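Local atomic coordinates of Two-component response regulator, LuxR family (Aurantimonas sp., PDB entry 3CZ5), a protein that probably acts as a phosphorylation-controlled, DNA-binding transcription regulator of the LuxR family, of which this chain is mainly the receiver domain. Residues A[98-110]-A[122-134]. Numbering follows the deposited sequence.
Sequences FEAGASGYVTKSS and ILAGRRAMSPDIA. With PO4 (phosphate ion), chain E.
A parallel beta-alpha-beta crossover joins strand 104-107 to the short edge strand 128-129, and Gly104 pairs with Ala128 as Tyr105 does with Met129. Ala128 N donates to Ser103 O (3.0 Å, 159° at the hydrogen). Tyr105 N returns a bond to Ala128 O, whose position is less certain. Beyond this pairing a side chain replaces the backbone acceptor: Thr107 N donates to Ser130 OG at 3.2 Å, and Ser130 OG in turn donates to Asp132 OD2 from above the carboxylate plane.

The carboxylate of Asp132 gathers three hydroxyls, of Thr107, Ser110 and Ser130. Thr107 OG1 sits 2.7 Å from Asp132 OD1, and Ser110 OG 2.8 Å from Asp132 OD2; each of these two hydroxyls has a second acceptor within reach, which leaves its proton unassigned. With CG lodged between its own backbone N and carbonyl carbon (chi1 50°), Asp132 faces the Thr107-Ser110 turn. With an alanine at Asp132, the three hydroxyls would probably lose the carboxylate they share, weakening the tie from that turn to the start of helix 131-142.

On the same side as Met129, the edge of the Tyr105 ring meets Ile133 CD1, whose modelled position is doubtful. At the other end, the methylenes CG and CD of Arg127 approach the Phe98 ring obliquely, Arg127 CD lying 3.4 Å from Phe98 CE1, and Met129 SD makes an oblique Met-aromatic contact 5.4 Å from the Phe98 centroid.

Lys108 NZ bonds a separate phosphate ion, probably from the crystallisation liquor, and forms a salt bridge with Asp58, the predicted phosphorylation site, unmodified here. Strand 82-86 flanks strand 104-107 on its other edge, helix 114-122 packs on Val106 and Ala128, and helix 91-99 packs against Tyr105.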
loop_
_atom_site.group_PDB
_atom_site.type_symbol
_atom_site.label_atom_id
_atom_site.label_comp_id
_atom_site.label_asym_id
_atom_site.label_seq_id
_atom_site.Cartn_x
_atom_site.Cartn_y
_atom_site.Cartn_z
ATOM N N PHE A 98 2.256 -9.917 -2.315
ATOM C CA PHE A 98 3.610 -9.857 -2.922
ATOM C C PHE A 98 3.684 -10.524 -4.283
ATOM O O PHE A 98 4.266 -9.973 -5.200
ATOM C CB PHE A 98 4.750 -10.334 -2.031
ATOM C CG PHE A 98 5.072 -9.374 -0.918
ATOM C CD1 PHE A 98 5.598 -8.099 -1.189
ATOM C CD2 PHE A 98 4.835 -9.720 0.438
ATOM C CE1 PHE A 98 5.896 -7.184 -0.100
ATOM C CE2 PHE A 98 5.126 -8.829 1.489
ATOM C CZ PHE A 98 5.632 -7.588 1.222
ATOM N N GLU A 99 3.058 -11.681 -4.434
ATOM C CA GLU A 99 3.262 -12.487 -5.616
ATOM C C GLU A 99 2.577 -11.643 -6.691
ATOM O O GLU A 99 3.020 -11.620 -7.838
ATOM C CB GLU A 99 2.762 -13.952 -5.377
ATOM C CG GLU A 99 2.274 -14.761 -6.553
ATOM C CD GLU A 99 1.324 -15.904 -6.110
ATOM O OE1 GLU A 99 0.856 -15.880 -4.928
ATOM O OE2 GLU A 99 1.041 -16.833 -6.932
ATOM N N ALA A 100 1.597 -10.840 -6.277
ATOM C CA ALA A 100 0.932 -9.953 -7.222
ATOM C C ALA A 100 1.713 -8.724 -7.638
ATOM O O ALA A 100 1.264 -8.017 -8.520
ATOM C CB ALA A 100 -0.399 -9.497 -6.706
ATOM N N GLY A 101 2.830 -8.399 -7.015
ATOM C CA GLY A 101 3.498 -7.123 -7.378
ATOM C C GLY A 101 3.583 -6.012 -6.333
ATOM O O GLY A 101 4.272 -5.020 -6.541
ATOM N N ALA A 102 2.875 -6.165 -5.207
ATOM C CA ALA A 102 2.922 -5.170 -4.163
ATOM C C ALA A 102 4.328 -5.092 -3.662
ATOM O O ALA A 102 4.983 -6.086 -3.490
ATOM C CB ALA A 102 2.002 -5.523 -3.050
ATOM N N SER A 103 4.827 -3.917 -3.356
ATOM C CA SER A 103 6.162 -3.838 -2.835
ATOM C C SER A 103 6.165 -3.685 -1.344
ATOM O O SER A 103 7.173 -3.537 -0.736
ATOM C CB SER A 103 6.900 -2.680 -3.447
ATOM O OG SER A 103 6.281 -2.289 -4.616
ATOM N N GLY A 104 5.013 -3.712 -0.743
ATOM C CA GLY A 104 4.983 -3.480 0.714
ATOM C C GLY A 104 3.684 -4.022 1.299
ATOM O O GLY A 104 2.657 -4.017 0.651
ATOM N N TYR A 105 3.677 -4.527 2.520
ATOM C CA TYR A 105 2.373 -4.932 3.058
ATOM C C TYR A 105 2.468 -4.565 4.492
ATOM O O TYR A 105 3.298 -5.140 5.218
ATOM C CB TYR A 105 2.190 -6.405 2.915
ATOM C CG TYR A 105 0.879 -6.888 3.327
ATOM C CD1 TYR A 105 -0.054 -7.319 2.408
ATOM C CD2 TYR A 105 0.545 -6.903 4.637
ATOM C CE1 TYR A 105 -1.286 -7.771 2.809
ATOM C CE2 TYR A 105 -0.698 -7.358 5.060
ATOM C CZ TYR A 105 -1.605 -7.797 4.150
ATOM O OH TYR A 105 -2.826 -8.264 4.638
ATOM N N VAL A 106 1.674 -3.554 4.893
ATOM C CA VAL A 106 1.783 -2.979 6.245
ATOM C C VAL A 106 0.460 -3.091 6.995
ATOM O O VAL A 106 -0.574 -3.024 6.357
ATOM C CB VAL A 106 2.184 -1.552 6.150
ATOM C CG1 VAL A 106 1.702 -0.820 7.330
ATOM C CG2 VAL A 106 3.731 -1.465 6.036
ATOM N N THR A 107 0.452 -3.324 8.308
ATOM C CA THR A 107 -0.825 -3.472 8.992
ATOM C C THR A 107 -1.256 -2.219 9.772
ATOM O O THR A 107 -0.473 -1.528 10.377
ATOM C CB THR A 107 -0.916 -4.670 9.918
ATOM O OG1 THR A 107 -0.039 -4.502 11.051
ATOM C CG2 THR A 107 -0.591 -5.882 9.149
ATOM N N LYS A 108 -2.547 -1.946 9.727
ATOM C CA LYS A 108 -3.100 -0.740 10.251
ATOM C C LYS A 108 -3.062 -0.653 11.774
ATOM O O LYS A 108 -3.204 0.434 12.313
ATOM C CB LYS A 108 -4.519 -0.583 9.756
ATOM C CG LYS A 108 -4.561 0.021 8.386
ATOM C CD LYS A 108 -5.967 0.262 7.864
ATOM C CE LYS A 108 -5.843 1.193 6.708
ATOM N NZ LYS A 108 -6.834 0.840 5.740
ATOM N N SER A 109 -2.857 -1.763 12.471
ATOM C CA SER A 109 -2.678 -1.659 13.899
ATOM C C SER A 109 -1.228 -1.792 14.256
ATOM O O SER A 109 -0.926 -2.159 15.394
ATOM C CB SER A 109 -3.457 -2.741 14.625
ATOM O OG SER A 109 -3.403 -3.976 13.906
ATOM N N SER A 110 -0.329 -1.515 13.315
ATOM C CA SER A 110 1.079 -1.513 13.683
ATOM C C SER A 110 1.347 -0.154 14.259
ATOM O O SER A 110 0.440 0.659 14.334
ATOM C CB SER A 110 1.990 -1.778 12.487
ATOM O OG SER A 110 1.680 -3.012 11.816
ATOM N N ILE A 122 10.062 1.925 0.493
ATOM C CA ILE A 122 9.652 1.440 -0.814
ATOM C C ILE A 122 10.285 2.364 -1.869
ATOM O O ILE A 122 10.858 1.906 -2.902
ATOM C CB ILE A 122 8.134 1.409 -0.958
ATOM C CG1 ILE A 122 7.615 0.051 -0.553
ATOM C CG2 ILE A 122 7.752 1.510 -2.373
ATOM C CD1 ILE A 122 6.277 0.124 0.217
ATOM N N LEU A 123 10.195 3.672 -1.579
ATOM C CA LEU A 123 10.745 4.724 -2.449
ATOM C C LEU A 123 12.269 4.671 -2.469
ATOM O O LEU A 123 12.950 5.292 -3.302
ATOM C CB LEU A 123 10.263 6.075 -1.963
ATOM C CG LEU A 123 8.795 6.340 -2.252
ATOM C CD1 LEU A 123 8.312 7.703 -1.841
ATOM C CD2 LEU A 123 8.550 6.237 -3.759
ATOM N N ALA A 124 12.802 3.881 -1.553
ATOM C CA ALA A 124 14.227 3.816 -1.386
ATOM C C ALA A 124 14.576 2.702 -2.273
ATOM O O ALA A 124 15.745 2.533 -2.631
ATOM C CB ALA A 124 14.627 3.470 0.090
ATOM N N GLY A 125 13.565 1.912 -2.598
ATOM C CA GLY A 125 13.742 0.782 -3.469
ATOM C C GLY A 125 13.684 -0.541 -2.739
ATOM O O GLY A 125 13.988 -1.547 -3.353
ATOM N N ARG A 126 13.300 -0.569 -1.447
ATOM C CA ARG A 126 13.192 -1.848 -0.733
ATOM C C ARG A 126 11.750 -2.274 -0.534
ATOM O O ARG A 126 10.795 -1.532 -0.826
ATOM C CB ARG A 126 13.919 -1.817 0.603
ATOM C CG ARG A 126 15.226 -0.999 0.539
ATOM C CD ARG A 126 15.972 -0.925 1.849
ATOM N NE ARG A 126 15.176 -0.466 2.991
ATOM C CZ ARG A 126 15.286 0.751 3.554
ATOM N NH1 ARG A 126 16.168 1.633 3.064
ATOM N NH2 ARG A 126 14.531 1.092 4.612
ATOM N N ARG A 127 11.596 -3.495 -0.045
ATOM C CA ARG A 127 10.283 -4.078 0.171
ATOM C C ARG A 127 9.822 -3.878 1.626
ATOM O O ARG A 127 10.567 -4.164 2.562
ATOM C CB ARG A 127 10.391 -5.551 -0.180
ATOM C CG ARG A 127 9.142 -6.192 -0.694
ATOM C CD ARG A 127 9.233 -7.681 -0.594
ATOM N NE ARG A 127 10.436 -8.177 -1.248
ATOM C CZ ARG A 127 10.579 -8.248 -2.567
ATOM N NH1 ARG A 127 9.584 -7.841 -3.361
ATOM N NH2 ARG A 127 11.714 -8.733 -3.085
ATOM N N ALA A 128 8.614 -3.374 1.837
ATOM C CA ALA A 128 8.253 -2.950 3.181
ATOM C C ALA A 128 7.226 -3.883 3.793
ATOM O O ALA A 128 6.237 -4.279 3.146
ATOM C CB ALA A 128 7.793 -1.521 3.212
ATOM N N MET A 129 7.497 -4.216 5.061
ATOM C CA MET A 129 6.771 -5.204 5.874
ATOM C C MET A 129 6.724 -4.699 7.310
ATOM O O MET A 129 7.739 -4.631 7.984
ATOM C CB MET A 129 7.530 -6.547 5.867
ATOM C CG MET A 129 6.772 -7.675 5.215
ATOM S SD MET A 129 7.736 -9.156 4.976
ATOM C CE MET A 129 9.119 -8.405 4.193
ATOM N N SER A 130 5.574 -4.356 7.846
ATOM C CA SER A 130 5.623 -4.200 9.270
ATOM C C SER A 130 6.106 -5.525 10.018
ATOM O O SER A 130 6.071 -6.661 9.474
ATOM C CB SER A 130 4.304 -3.640 9.793
ATOM O OG SER A 130 3.260 -4.458 9.390
ATOM N N PRO A 131 6.611 -5.343 11.261
ATOM C CA PRO A 131 7.049 -6.369 12.179
ATOM C C PRO A 131 6.066 -7.509 12.294
ATOM O O PRO A 131 6.420 -8.672 12.164
ATOM C CB PRO A 131 7.080 -5.636 13.496
ATOM C CG PRO A 131 6.668 -4.288 13.240
ATOM C CD PRO A 131 6.921 -4.025 11.829
ATOM N N ASP A 132 4.826 -7.195 12.567
ATOM C CA ASP A 132 3.903 -8.280 12.853
ATOM C C ASP A 132 3.796 -9.235 11.683
ATOM O O ASP A 132 3.710 -10.449 11.863
ATOM C CB ASP A 132 2.556 -7.722 13.234
ATOM C CG ASP A 132 2.065 -6.695 12.250
ATOM O OD1 ASP A 132 0.970 -6.938 11.810
ATOM O OD2 ASP A 132 2.668 -5.637 11.923
ATOM N N ILE A 133 3.889 -8.741 10.467
ATOM C CA ILE A 133 3.778 -9.652 9.334
ATOM C C ILE A 133 5.084 -10.358 8.991
ATOM O O ILE A 133 5.094 -11.556 8.635
ATOM C CB ILE A 133 3.224 -8.925 8.126
ATOM C CG1 ILE A 133 1.699 -9.079 8.100
ATOM C CG2 ILE A 133 3.872 -9.417 6.838
ATOM C CD1 ILE A 133 1.116 -7.794 7.724
ATOM N N ALA A 134 6.183 -9.629 9.125
ATOM C CA ALA A 134 7.506 -10.241 8.999
ATOM C C ALA A 134 7.590 -11.421 9.935
ATOM O O ALA A 134 8.088 -12.485 9.584
ATOM C CB ALA A 134 8.561 -9.261 9.353
HETATM P P PO4 E . -8.690 -2.815 4.978
HETATM O O1 PO4 E . -9.224 -3.735 6.019
HETATM O O2 PO4 E . -8.056 -1.533 5.469
HETATM O O3 PO4 E . -7.742 -3.543 4.068
HETATM O O4 PO4 E . -10.006 -2.652 4.263
#